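Local coordinates for AlgX/AlgJ SGNH hydrolase-like domain-containing protein (Eubacterium siraeum, PDB 4NZK) that is of unknown function but carries a DHHW-family, SGNH hydrolase-like domain and is possibly an enzyme, at residues Thr232-Asp237 against Ile270-Thr275; Asp228-Tyr233 against Gln246-Phe251; Asp81-Ala86 against Ala134-Asn139; Ser75-Gly80 against Cys334-Val339. All blocks are in the same frame, centred on the assembly; numbering follows the deposited sequence. Where two conformers were deposited one is given.

Interaction 1. Residues Thr232-Asp237 against Ile270-Thr275; sequences TYYTTD and IVKIET
Thr232-Tyr234 and Ile270-Lys272 pair as antiparallel strands, their short axes 4.8 Å apart at closest approach and their directions 157° apart. Thr232 with Lys272 and Tyr234 with Ile270 are hydrogen-bonded pairs, each closed by two backbone bonds, and Tyr233 with Val271 is the non-hydrogen-bonded pair between them. Three of the four bonds are nearly straight; that from Tyr234 N to Ile270 O (2.8 Å) is more bent, 147° at the hydrogen.

On the face of Thr232 and Tyr234, the tyrosine, its CG anti to the carbonyl carbon (chi1 -68°), lies beside the Lys272 side chain, both pointing the same way. Tyr234 CB starts 3.3 Å from Ile270 O, which lies near the ring plane at its edge, and farther out Tyr234 CE1 meets Lys272 CB at 3.7 Å. Phe238 stacks on the Tyr234 ring. Ile270 CD1 reaches past the strand end to Thr235 O and Thr236 O, 3.7 Å from each. On the other face the Tyr233 ring runs alongside Val271, with CE2 3.7 Å from Val271 CG2, and Val271 CG1 lies over one ring face. A water lies between Thr232 OG1 and Glu274 OE1, 2.7 Å from the latter.

The two hydrogen-bonded pairs thus join the backbones, while aromatic and aliphatic groups pack on both faces of this sheet edge, where 229-234 is the outermost strand within the chain.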
loop_
_atom_site.group_PDB
_atom_site.type_symbol
_atom_site.label_atom_id
_atom_site.label_comp_id
_atom_site.label_asym_id
_atom_site.label_seq_id
_atom_site.Cartn_x
_atom_site.Cartn_y
_atom_site.Cartn_z
ATOM N N THR A 232 13.542 13.213 3.947
ATOM C CA THR A 232 13.181 14.587 4.322
ATOM C C THR A 232 11.658 14.655 4.330
ATOM O O THR A 232 10.987 14.235 3.360
ATOM C CB THR A 232 13.803 15.607 3.365
ATOM O OG1 THR A 232 15.232 15.423 3.371
ATOM C CG2 THR A 232 13.467 17.040 3.790
ATOM N N TYR A 233 11.116 15.183 5.424
ATOM C CA TYR A 233 9.685 15.297 5.621
ATOM C C TYR A 233 9.162 16.686 5.223
ATOM O O TYR A 233 9.735 17.715 5.590
ATOM C CB TYR A 233 9.332 14.957 7.063
ATOM C CG TYR A 233 9.448 13.485 7.357
ATOM C CD1 TYR A 233 10.662 12.914 7.697
ATOM C CD2 TYR A 233 8.329 12.655 7.337
ATOM C CE1 TYR A 233 10.772 11.552 7.930
ATOM C CE2 TYR A 233 8.420 11.317 7.592
ATOM C CZ TYR A 233 9.644 10.756 7.891
ATOM O OH TYR A 233 9.735 9.410 8.131
ATOM N N TYR A 234 8.090 16.671 4.438
ATOM C CA TYR A 234 7.470 17.862 3.888
ATOM C C TYR A 234 5.982 17.906 4.219
ATOM O O TYR A 234 5.355 16.878 4.521
ATOM C CB TYR A 234 7.630 17.879 2.369
ATOM C CG TYR A 234 9.031 18.061 1.849
ATOM C CD1 TYR A 234 9.897 16.978 1.738
ATOM C CD2 TYR A 234 9.475 19.301 1.398
ATOM C CE1 TYR A 234 11.180 17.138 1.253
ATOM C CE2 TYR A 234 10.758 19.461 0.899
ATOM C CZ TYR A 234 11.599 18.378 0.834
ATOM O OH TYR A 234 12.872 18.517 0.334
ATOM N N THR A 235 5.427 19.107 4.155
ATOM C CA THR A 235 4.011 19.277 4.279
ATOM C C THR A 235 3.365 18.811 2.973
ATOM O O THR A 235 4.048 18.528 1.992
ATOM C CB THR A 235 3.652 20.756 4.452
ATOM O OG1 THR A 235 4.101 21.487 3.295
ATOM C CG2 THR A 235 4.311 21.293 5.643
ATOM N N THR A 236 2.043 18.823 2.950
ATOM C CA THR A 236 1.294 18.372 1.764
ATOM C C THR A 236 1.337 19.342 0.584
ATOM O O THR A 236 0.923 18.996 -0.541
ATOM C CB THR A 236 -0.135 17.991 2.122
ATOM O OG1 THR A 236 -0.789 19.109 2.708
ATOM C CG2 THR A 236 -0.148 16.810 3.077
ATOM N N ASP A 237 1.878 20.542 0.803
ATOM C CA ASP A 237 2.185 21.446 -0.305
ATOM C C ASP A 237 3.705 21.513 -0.578
ATOM O O ASP A 237 4.203 22.455 -1.195
ATOM C CB ASP A 237 1.575 22.831 -0.098
ATOM C CG ASP A 237 2.016 23.495 1.156
ATOM O OD1 ASP A 237 2.676 22.869 2.001
ATOM O OD2 ASP A 237 1.687 24.680 1.304
ATOM N N ILE A 270 4.316 14.627 2.743
ATOM C CA ILE A 270 5.054 14.132 1.594
ATOM C C ILE A 270 6.448 13.834 2.092
ATOM O O ILE A 270 7.033 14.620 2.848
ATOM C CB ILE A 270 5.146 15.147 0.456
ATOM C CG1 ILE A 270 3.752 15.428 -0.100
ATOM C CG2 ILE A 270 6.101 14.668 -0.646
ATOM C CD1 ILE A 270 3.689 16.562 -1.093
ATOM N N VAL A 271 6.973 12.682 1.689
ATOM C CA VAL A 271 8.312 12.281 2.120
ATOM C C VAL A 271 9.209 12.120 0.896
ATOM O O VAL A 271 8.819 11.474 -0.060
ATOM C CB VAL A 271 8.284 10.954 2.921
ATOM C CG1 VAL A 271 9.679 10.587 3.386
ATOM C CG2 VAL A 271 7.310 11.052 4.090
ATOM N N LYS A 272 10.376 12.750 0.935
ATOM C CA LYS A 272 11.373 12.597 -0.104
ATOM C C LYS A 272 12.491 11.731 0.458
ATOM O O LYS A 272 12.993 11.982 1.546
ATOM C CB LYS A 272 11.939 13.942 -0.551
ATOM C CG LYS A 272 13.062 13.809 -1.578
ATOM C CD LYS A 272 13.561 15.179 -2.013
ATOM C CE LYS A 272 14.711 15.034 -3.003
ATOM N NZ LYS A 272 15.113 16.342 -3.603
ATOM N N ILE A 273 12.882 10.729 -0.323
ATOM C CA ILE A 273 13.944 9.791 0.089
ATOM C C ILE A 273 15.032 9.835 -0.973
ATOM O O ILE A 273 14.744 9.705 -2.169
ATOM C CB ILE A 273 13.414 8.349 0.232
ATOM C CG1 ILE A 273 12.271 8.284 1.222
ATOM C CG2 ILE A 273 14.501 7.384 0.679
ATOM C CD1 ILE A 273 11.435 7.059 1.107
ATOM N N GLU A 274 16.271 10.049 -0.528
ATOM C CA GLU A 274 17.451 10.060 -1.401
ATOM C C GLU A 274 18.281 8.873 -0.942
ATOM O O GLU A 274 18.583 8.747 0.235
ATOM C CB GLU A 274 18.245 11.361 -1.268
ATOM C CG GLU A 274 17.477 12.574 -1.768
ATOM C CD GLU A 274 18.094 13.888 -1.337
ATOM O OE1 GLU A 274 17.829 14.344 -0.192
ATOM O OE2 GLU A 274 18.815 14.478 -2.155
ATOM N N THR A 275 18.670 8.020 -1.875
ATOM C CA THR A 275 19.411 6.805 -1.531
ATOM C C THR A 275 20.811 6.801 -2.113
ATOM O O THR A 275 21.156 7.654 -2.933
ATOM C CB THR A 275 18.709 5.525 -2.052
ATOM O OG1 THR A 275 19.043 5.312 -3.415
ATOM C CG2 THR A 275 17.180 5.587 -1.879
HETATM O O HOH W 1 15.847 13.485 1.384
#

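Interaction 2. Residues Asp228-Tyr233 against Gln246-Phe251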
loop_
_atom_site.group_PDB
_atom_site.type_symbol
_atom_site.label_atom_id
_atom_site.label_comp_id
_atom_site.label_asym_id
_atom_site.label_seq_id
_atom_site.Cartn_x
_atom_site.Cartn_y
_atom_site.Cartn_z
ATOM N N ASP A 228 21.982 2.692 2.083
ATOM C CA ASP A 228 21.912 3.920 2.855
ATOM C C ASP A 228 20.952 4.906 2.180
ATOM O O ASP A 228 20.809 4.923 0.956
ATOM C CB ASP A 228 23.310 4.537 3.044
ATOM C CG ASP A 228 23.317 5.677 4.049
ATOM O OD1 ASP A 228 22.566 5.593 5.042
ATOM O OD2 ASP A 228 24.084 6.645 3.863
ATOM N N TYR A 229 20.271 5.693 2.999
ATOM C CA TYR A 229 19.333 6.704 2.486
ATOM C C TYR A 229 19.142 7.817 3.541
ATOM O O TYR A 229 19.537 7.679 4.718
ATOM C CB TYR A 229 17.945 6.058 2.164
ATOM C CG TYR A 229 17.160 5.744 3.430
ATOM C CD1 TYR A 229 17.339 4.557 4.116
ATOM C CD2 TYR A 229 16.319 6.687 3.988
ATOM C CE1 TYR A 229 16.657 4.290 5.296
ATOM C CE2 TYR A 229 15.641 6.451 5.183
ATOM C CZ TYR A 229 15.801 5.248 5.842
ATOM O OH TYR A 229 15.159 5.036 7.048
ATOM N N THR A 230 18.569 8.931 3.080
ATOM C CA THR A 230 18.149 10.036 3.933
ATOM C C THR A 230 16.740 10.452 3.516
ATOM O O THR A 230 16.489 10.636 2.332
ATOM C CB THR A 230 19.043 11.278 3.797
ATOM O OG1 THR A 230 20.426 10.897 3.740
ATOM C CG2 THR A 230 18.776 12.219 4.953
ATOM N N ALA A 231 15.827 10.536 4.471
ATOM C CA ALA A 231 14.469 10.995 4.203
ATOM C C ALA A 231 14.310 12.420 4.693
ATOM O O ALA A 231 14.856 12.775 5.752
ATOM C CB ALA A 231 13.454 10.084 4.853
ATOM N N THR A 232 13.542 13.213 3.947
ATOM C CA THR A 232 13.181 14.587 4.322
ATOM C C THR A 232 11.658 14.655 4.330
ATOM O O THR A 232 10.987 14.235 3.360
ATOM C CB THR A 232 13.803 15.607 3.365
ATOM O OG1 THR A 232 15.232 15.423 3.371
ATOM C CG2 THR A 232 13.467 17.040 3.790
ATOM N N TYR A 233 11.116 15.183 5.424
ATOM C CA TYR A 233 9.685 15.297 5.621
ATOM C C TYR A 233 9.162 16.686 5.223
ATOM O O TYR A 233 9.735 17.715 5.590
ATOM C CB TYR A 233 9.332 14.957 7.063
ATOM C CG TYR A 233 9.448 13.485 7.357
ATOM C CD1 TYR A 233 10.662 12.914 7.697
ATOM C CD2 TYR A 233 8.329 12.655 7.337
ATOM C CE1 TYR A 233 10.772 11.552 7.930
ATOM C CE2 TYR A 233 8.420 11.317 7.592
ATOM C CZ TYR A 233 9.644 10.756 7.891
ATOM O OH TYR A 233 9.735 9.410 8.131
ATOM N N GLN A 246 15.519 17.598 11.763
ATOM C CA GLN A 246 16.606 16.689 12.147
ATOM C C GLN A 246 16.253 15.197 12.063
ATOM O O GLN A 246 17.044 14.364 12.462
ATOM C CB GLN A 246 17.103 17.013 13.573
ATOM C CG GLN A 246 17.524 18.463 13.762
ATOM C CD GLN A 246 18.659 18.868 12.853
ATOM O OE1 GLN A 246 19.587 18.092 12.608
ATOM N NE2 GLN A 246 18.600 20.093 12.350
ATOM N N PHE A 247 15.076 14.871 11.527
ATOM C CA PHE A 247 14.627 13.512 11.485
ATOM C C PHE A 247 14.667 12.978 10.053
ATOM O O PHE A 247 14.026 13.532 9.167
ATOM C CB PHE A 247 13.229 13.388 12.068
ATOM C CG PHE A 247 12.787 11.970 12.179
ATOM C CD1 PHE A 247 13.368 11.139 13.122
ATOM C CD2 PHE A 247 11.842 11.449 11.326
ATOM C CE1 PHE A 247 13.000 9.815 13.221
ATOM C CE2 PHE A 247 11.467 10.121 11.422
ATOM C CZ PHE A 247 12.040 9.302 12.374
ATOM N N HIS A 248 15.423 11.904 9.836
ATOM C CA HIS A 248 15.705 11.463 8.468
ATOM C C HIS A 248 15.525 9.974 8.203
ATOM O O HIS A 248 15.953 9.492 7.164
ATOM C CB HIS A 248 17.120 11.918 8.065
ATOM C CG HIS A 248 17.291 13.401 8.093
ATOM N ND1 HIS A 248 16.610 14.245 7.243
ATOM C CD2 HIS A 248 18.036 14.193 8.896
ATOM C CE1 HIS A 248 16.929 15.497 7.520
ATOM N NE2 HIS A 248 17.798 15.492 8.517
ATOM N N SER A 249 14.838 9.278 9.089
ATOM C CA SER A 249 14.503 7.871 8.898
ATOM C C SER A 249 13.071 7.754 8.409
ATOM O O SER A 249 12.247 8.630 8.654
ATOM C CB SER A 249 14.614 7.103 10.219
ATOM O OG SER A 249 14.282 5.736 10.045
ATOM N N ILE A 250 12.785 6.680 7.672
ATOM C CA ILE A 250 11.390 6.358 7.347
ATOM C C ILE A 250 10.749 5.485 8.409
ATOM O O ILE A 250 9.584 5.155 8.283
ATOM C CB ILE A 250 11.194 5.706 5.958
ATOM C CG1 ILE A 250 11.897 4.359 5.913
ATOM C CG2 ILE A 250 11.609 6.673 4.867
ATOM C CD1 ILE A 250 11.557 3.616 4.642
ATOM N N PHE A 251 11.507 5.041 9.411
ATOM C CA PHE A 251 10.978 4.192 10.481
ATOM C C PHE A 251 10.811 5.021 11.720
ATOM O O PHE A 251 11.793 5.567 12.235
ATOM C CB PHE A 251 11.892 2.969 10.738
ATOM C CG PHE A 251 12.123 2.150 9.501
ATOM C CD1 PHE A 251 11.205 1.196 9.102
ATOM C CD2 PHE A 251 13.234 2.366 8.713
ATOM C CE1 PHE A 251 11.396 0.460 7.923
ATOM C CE2 PHE A 251 13.423 1.666 7.534
ATOM C CZ PHE A 251 12.502 0.684 7.143
HETATM O O HOH W 2 12.990 15.691 7.630
#
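Tyr229 and Ala231 of strand 229-234 meet the irregular segment 246-251, whose Ser249 forms an ST turn, OG accepting from Phe251 N at 2.9 Å. This segment lies against the outermost strand of the mixed sheet.

The Tyr229 side chain leaves CB with CG between the backbone N and the carbonyl carbon (chi1 74°). Along the ring, CE2 comes 3.6 Å from His248 O and CZ lies 4.0 Å from Ile250 CG1. At the tip, OH accepts a nearly straight bond from Ile250 N (3.0 Å, 168° at the hydrogen), beside Ser249 OG and the ring atom Phe251 CD2. One phenol oxygen therefore meets both the turn and the residue inside it.

Ala231 binds His248 twice: its N donates to His248 O, and Ala231 O receives His248 ND1 at 2.7 Å, lying in the imidazole plane. ND1 therefore carries a proton, and the bond fixes the ring's rotation. In one of two conformers Thr230 CG2 packs beside the His248 side chain, whereas Ala231 CB touches Ile250 CG2. The Tyr233 and Phe247 rings meet obliquely, their planes at 38°. At the tip of its ring, Tyr233 OH donates to Ser249 O at 2.7 Å, on a lone pair in the carbonyl plane.

Interaction 3. Residues Asp81-Ala86 against Ala134-Asn139. With EDO (1,2-ethanediol), chain D.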
loop_
_atom_site.group_PDB
_atom_site.type_symbol
_atom_site.label_atom_id
_atom_site.label_comp_id
_atom_site.label_asym_id
_atom_site.label_seq_id
_atom_site.Cartn_x
_atom_site.Cartn_y
_atom_site.Cartn_z
ATOM N N ASP A 81 -16.190 -1.468 -10.679
ATOM C CA ASP A 81 -15.465 -1.520 -11.927
ATOM C C ASP A 81 -14.204 -0.669 -11.969
ATOM O O ASP A 81 -13.375 -0.870 -12.838
ATOM C CB ASP A 81 -16.367 -1.270 -13.151
ATOM C CG ASP A 81 -16.942 0.124 -13.245
ATOM O OD1 ASP A 81 -16.564 1.078 -12.499
ATOM O OD2 ASP A 81 -17.803 0.257 -14.177
ATOM N N GLY A 82 -14.069 0.282 -11.038
ATOM C CA GLY A 82 -12.919 1.168 -11.009
ATOM C C GLY A 82 -12.798 2.070 -12.223
ATOM O O GLY A 82 -11.702 2.531 -12.564
ATOM N N ALA A 83 -13.912 2.357 -12.881
ATOM C CA ALA A 83 -13.843 3.158 -14.089
ATOM C C ALA A 83 -13.337 4.565 -13.857
ATOM O O ALA A 83 -12.548 5.100 -14.647
ATOM C CB ALA A 83 -15.206 3.197 -14.768
ATOM N N ASN A 84 -13.772 5.179 -12.766
ATOM C CA ASN A 84 -13.308 6.531 -12.464
ATOM C C ASN A 84 -11.809 6.534 -12.238
ATOM O O ASN A 84 -11.095 7.313 -12.843
ATOM C CB ASN A 84 -14.011 7.107 -11.253
ATOM C CG ASN A 84 -15.467 7.455 -11.512
ATOM O OD1 ASN A 84 -16.022 7.250 -12.586
ATOM N ND2 ASN A 84 -16.072 8.032 -10.515
ATOM N N TYR A 85 -11.347 5.640 -11.371
ATOM C CA TYR A 85 -9.910 5.505 -11.092
ATOM C C TYR A 85 -9.118 5.354 -12.394
ATOM O O TYR A 85 -8.122 6.047 -12.590
ATOM C CB TYR A 85 -9.727 4.255 -10.198
ATOM C CG TYR A 85 -8.299 3.880 -9.920
ATOM C CD1 TYR A 85 -7.582 4.539 -8.946
ATOM C CD2 TYR A 85 -7.668 2.846 -10.606
ATOM C CE1 TYR A 85 -6.272 4.185 -8.653
ATOM C CE2 TYR A 85 -6.348 2.488 -10.315
ATOM C CZ TYR A 85 -5.652 3.158 -9.345
ATOM O OH TYR A 85 -4.364 2.882 -9.027
ATOM N N ALA A 86 -9.526 4.430 -13.249
ATOM C CA ALA A 86 -8.768 4.212 -14.494
ATOM C C ALA A 86 -8.753 5.482 -15.332
ATOM O O ALA A 86 -7.725 5.830 -15.875
ATOM C CB ALA A 86 -9.344 3.064 -15.316
ATOM N N ALA A 134 -7.459 -2.786 -15.039
ATOM C CA ALA A 134 -6.363 -3.044 -15.996
ATOM C C ALA A 134 -6.840 -2.901 -17.443
ATOM O O ALA A 134 -6.141 -2.330 -18.278
ATOM C CB ALA A 134 -5.748 -4.426 -15.759
ATOM N N ASN A 135 -8.061 -3.332 -17.696
ATOM C CA ASN A 135 -8.608 -3.335 -19.037
ATOM C C ASN A 135 -8.924 -1.931 -19.520
ATOM O O ASN A 135 -9.062 -1.720 -20.723
ATOM C CB ASN A 135 -9.867 -4.193 -19.095
ATOM C CG ASN A 135 -9.572 -5.673 -18.927
ATOM O OD1 ASN A 135 -8.496 -6.156 -19.268
ATOM N ND2 ASN A 135 -10.553 -6.399 -18.421
ATOM N N LYS A 136 -9.073 -0.980 -18.600
ATOM C CA LYS A 136 -9.450 0.387 -18.953
ATOM C C LYS A 136 -8.259 1.329 -19.021
ATOM O O LYS A 136 -8.404 2.513 -19.413
ATOM C CB LYS A 136 -10.473 0.899 -17.916
ATOM C CG LYS A 136 -11.817 0.206 -18.026
ATOM C CD LYS A 136 -12.715 0.415 -16.825
ATOM C CE LYS A 136 -14.082 -0.245 -16.990
ATOM N NZ LYS A 136 -14.002 -1.738 -17.210
ATOM N N LEU A 137 -7.066 0.838 -18.673
ATOM C CA LEU A 137 -5.858 1.671 -18.693
ATOM C C LEU A 137 -5.365 1.906 -20.093
ATOM O O LEU A 137 -5.456 1.019 -20.949
ATOM C CB LEU A 137 -4.736 1.024 -17.914
ATOM C CG LEU A 137 -4.975 0.901 -16.423
ATOM C CD1 LEU A 137 -3.845 0.067 -15.825
ATOM C CD2 LEU A 137 -5.153 2.243 -15.731
ATOM N N VAL A 138 -4.832 3.111 -20.323
ATOM C CA VAL A 138 -4.242 3.515 -21.594
ATOM C C VAL A 138 -2.833 4.049 -21.308
ATOM O O VAL A 138 -2.657 5.064 -20.629
ATOM C CB VAL A 138 -5.066 4.598 -22.293
ATOM C CG1 VAL A 138 -4.363 5.074 -23.560
ATOM C CG2 VAL A 138 -6.448 4.080 -22.606
ATOM N N ASN A 139 -1.828 3.331 -21.826
ATOM C CA ASN A 139 -0.422 3.671 -21.666
ATOM C C ASN A 139 0.043 3.762 -20.203
ATOM O O ASN A 139 0.947 4.505 -19.851
ATOM C CB ASN A 139 -0.075 4.946 -22.410
ATOM C CG ASN A 139 -0.305 4.834 -23.874
ATOM O OD1 ASN A 139 -0.062 3.773 -24.457
ATOM N ND2 ASN A 139 -0.806 5.926 -24.500
HETATM C C1 EDO D . -16.787 -2.834 -20.243
HETATM O O1 EDO D . -15.611 -3.424 -20.882
HETATM C C2 EDO D . -17.051 -3.471 -18.869
HETATM O O2 EDO D . -16.580 -2.620 -17.782
#
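Lys136 NZ holds the hydroxyl O2 of a bound 1,2-ethanediol at 2.8 Å while its aliphatic chain lies against Ala83 and Ala86. The same ammonium is hydrogen-bonded to Ser132 OG, one turn earlier in helix 126-136, and Ser132 OG also bonds Asp81 O, so this serine links lysine and loop. The diol probably comes from the crystallisation liquor. Asp81 OD2 lies 5.3 Å from Lys136 NZ, too far for direct contact, though the opposite charges may attract weakly.

The carbon contacts follow the lysine outward. Lys136 CB touches Ala86 CB at 3.6 Å, and Lys136 CD passes 4.0 Å from Ala83 CA. The chain is extended through CE and bends only at the end, chi4 59° placing NZ to one side. Next to it, Leu137 CD2 approaches Ala86 CB at 4.3 Å, and the Leu137 side chain also touches Leu89. No hydrogen bond joins the two segments directly. Asn90 of helix 83-96 does reach across, its ND2 to Lys136 O and its OD1 to Val138 N.

Asp81 OD1 receives Ala83 N at 3.0 Å, approached from above the carboxylate plane. This is an Asx turn leading into helix 83-96, with Gly82 at the N-cap position and positive phi. The whole is a surface helix-helix contact, in which the Lys136 chain and Leu137 lie over the alanine face of the first turn of helix 83-96.

Interaction 4. Residues Ser75-Gly80 against Cys334-Val339; sequences SLYGGG and CTFSAV
Tyr77 and Phe336 form a T-shaped pair, the edge of the tyrosine ring directed at a face of the phenylalanine, with centroids 5.1 Å apart and planes at 78°. The touching atoms are Tyr77 CD1 and Phe336 CE1, 3.7 Å apart. With Tyr77 CG anti to the backbone N (chi1 -175°), the ring reaches the helix and slides past Phe336 in the opposite direction. At its end the tyrosine meets Val339 tip to tip, Tyr77 OH lying 3.4 Å from Val339 CG1. In one of two conformers Thr335 OG1 lies over one face of the Tyr77 ring; on the opposite face Gly79 N sits 3.4 Å above the plane, over the centre. Leu76 O comes to the Phe336 ring edge in its plane, 3.4 Å from CZ, while Ser75 CB approaches the same CZ obliquely. Gly80 O lies 3.6 Å from Val339 CG1.

A second shell fixes the polar ends. Tyr77 OH bonds Ser129 OG, which also bonds Gly80 O, and the His126 ring stacks on Tyr77. Cys334 SG, at the N-cap residue, is covalently linked to an unknown ligand, and Phe336 lies near one; it probably comes from the crystallisation liquor, though such molecules can mark pockets. Helix 335-339 directly follows inner strand 328-334. This short helix thus lies between the glycine-rich loop joining strand 70-75 to helix 83-96 and the side chains of helix 126-136 and strand 101-107.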
loop_
_atom_site.group_PDB
_atom_site.type_symbol
_atom_site.label_atom_id
_atom_site.label_comp_id
_atom_site.label_asym_id
_atom_site.label_seq_id
_atom_site.Cartn_x
_atom_site.Cartn_y
_atom_site.Cartn_z
ATOM N N SER A 75 -12.450 -7.924 5.978
ATOM C CA SER A 75 -13.401 -6.988 5.365
ATOM C C SER A 75 -14.013 -7.674 4.133
ATOM O O SER A 75 -13.300 -8.177 3.267
ATOM C CB SER A 75 -12.671 -5.719 4.914
ATOM O OG SER A 75 -12.108 -4.988 5.960
ATOM N N LEU A 76 -15.338 -7.675 4.067
ATOM C CA LEU A 76 -16.052 -8.240 2.946
ATOM C C LEU A 76 -16.105 -7.215 1.812
ATOM O O LEU A 76 -16.212 -6.027 2.036
ATOM C CB LEU A 76 -17.454 -8.688 3.374
ATOM C CG LEU A 76 -17.408 -9.771 4.482
ATOM C CD1 LEU A 76 -18.772 -9.985 5.116
ATOM C CD2 LEU A 76 -16.823 -11.090 4.014
ATOM N N TYR A 77 -16.064 -7.714 0.587
ATOM C CA TYR A 77 -15.939 -6.850 -0.586
ATOM C C TYR A 77 -17.181 -6.938 -1.445
ATOM O O TYR A 77 -17.693 -8.044 -1.668
ATOM C CB TYR A 77 -14.712 -7.291 -1.395
ATOM C CG TYR A 77 -14.416 -6.400 -2.559
ATOM C CD1 TYR A 77 -14.220 -5.022 -2.405
ATOM C CD2 TYR A 77 -14.241 -6.926 -3.816
ATOM C CE1 TYR A 77 -13.914 -4.212 -3.490
ATOM C CE2 TYR A 77 -13.958 -6.115 -4.904
ATOM C CZ TYR A 77 -13.791 -4.765 -4.733
ATOM O OH TYR A 77 -13.514 -3.922 -5.771
ATOM N N GLY A 78 -17.633 -5.774 -1.932
ATOM C CA GLY A 78 -18.833 -5.692 -2.772
ATOM C C GLY A 78 -18.592 -5.535 -4.261
ATOM O O GLY A 78 -19.514 -5.669 -5.074
ATOM N N GLY A 79 -17.350 -5.308 -4.650
ATOM C CA GLY A 79 -17.019 -5.164 -6.060
ATOM C C GLY A 79 -17.046 -3.714 -6.540
ATOM O O GLY A 79 -17.242 -2.785 -5.776
ATOM N N GLY A 80 -16.820 -3.542 -7.841
ATOM C CA GLY A 80 -16.743 -2.218 -8.473
ATOM C C GLY A 80 -15.833 -2.266 -9.670
ATOM O O GLY A 80 -14.829 -2.996 -9.699
ATOM N N CYS A 334 -5.277 -0.451 -2.223
ATOM C CA CYS A 334 -6.132 -1.627 -2.172
ATOM C C CYS A 334 -7.372 -1.412 -3.039
ATOM O O CYS A 334 -7.720 -0.308 -3.431
ATOM C CB CYS A 334 -6.510 -1.980 -0.737
ATOM S SG CYS A 334 -7.773 -0.878 -0.049
ATOM N N THR A 335 -8.058 -2.509 -3.302
ATOM C CA THR A 335 -9.230 -2.488 -4.158
ATOM C C THR A 335 -10.305 -1.550 -3.648
ATOM O O THR A 335 -10.905 -0.823 -4.418
ATOM C CB THR A 335 -9.810 -3.884 -4.337
ATOM O OG1 THR A 335 -9.765 -4.557 -3.068
ATOM C CG2 THR A 335 -9.031 -4.671 -5.409
ATOM N N PHE A 336 -10.567 -1.567 -2.346
ATOM C CA PHE A 336 -11.608 -0.701 -1.809
ATOM C C PHE A 336 -11.324 0.774 -2.142
ATOM O O PHE A 336 -12.216 1.558 -2.417
ATOM C CB PHE A 336 -11.679 -0.837 -0.304
ATOM C CG PHE A 336 -12.220 -2.141 0.194
ATOM C CD1 PHE A 336 -13.591 -2.299 0.428
ATOM C CD2 PHE A 336 -11.377 -3.182 0.528
ATOM C CE1 PHE A 336 -14.100 -3.487 0.938
ATOM C CE2 PHE A 336 -11.885 -4.357 1.050
ATOM C CZ PHE A 336 -13.240 -4.508 1.277
ATOM N N SER A 337 -10.058 1.161 -2.086
ATOM C CA SER A 337 -9.691 2.538 -2.411
ATOM C C SER A 337 -9.860 2.821 -3.901
ATOM O O SER A 337 -10.402 3.860 -4.274
ATOM C CB SER A 337 -8.253 2.844 -2.036
ATOM O OG SER A 337 -8.093 2.900 -0.660
ATOM N N ALA A 338 -9.406 1.900 -4.760
ATOM C CA ALA A 338 -9.451 2.142 -6.190
ATOM C C ALA A 338 -10.870 2.190 -6.718
ATOM O O ALA A 338 -11.126 2.926 -7.660
ATOM C CB ALA A 338 -8.681 1.069 -6.931
ATOM N N VAL A 339 -11.788 1.400 -6.158
ATOM C CA VAL A 339 -13.159 1.367 -6.657
ATOM C C VAL A 339 -14.124 2.326 -5.957
ATOM O O VAL A 339 -15.234 2.555 -6.451
ATOM C CB VAL A 339 -13.765 -0.041 -6.697
ATOM C CG1 VAL A 339 -12.831 -1.009 -7.421
ATOM C CG2 VAL A 339 -14.111 -0.559 -5.300
#

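How the interactions relate
From the N terminus, residues 75-80 open interaction 4, whose loop closes only at 334-339 and encloses the other three. Within it, 81-86 follows directly and interaction 3 closes at 134-139, before interactions 1 and 2 begin. These two start from the same stretch of strand 229-234, sharing Thr232 and Tyr233; interaction 2 closes first, at 246-251, and interaction 1 later, at 270-275. They touch, for instance through Ile273 CD1 and Ile250 CG2, and tie the sheet's edge together. Interactions 3 and 4 also touch, at Tyr85 CB and Ala338 O, and join helices 83-96, 126-136 and 335-339. The centres of interactions 2 and 4 lie about 32 Å apart.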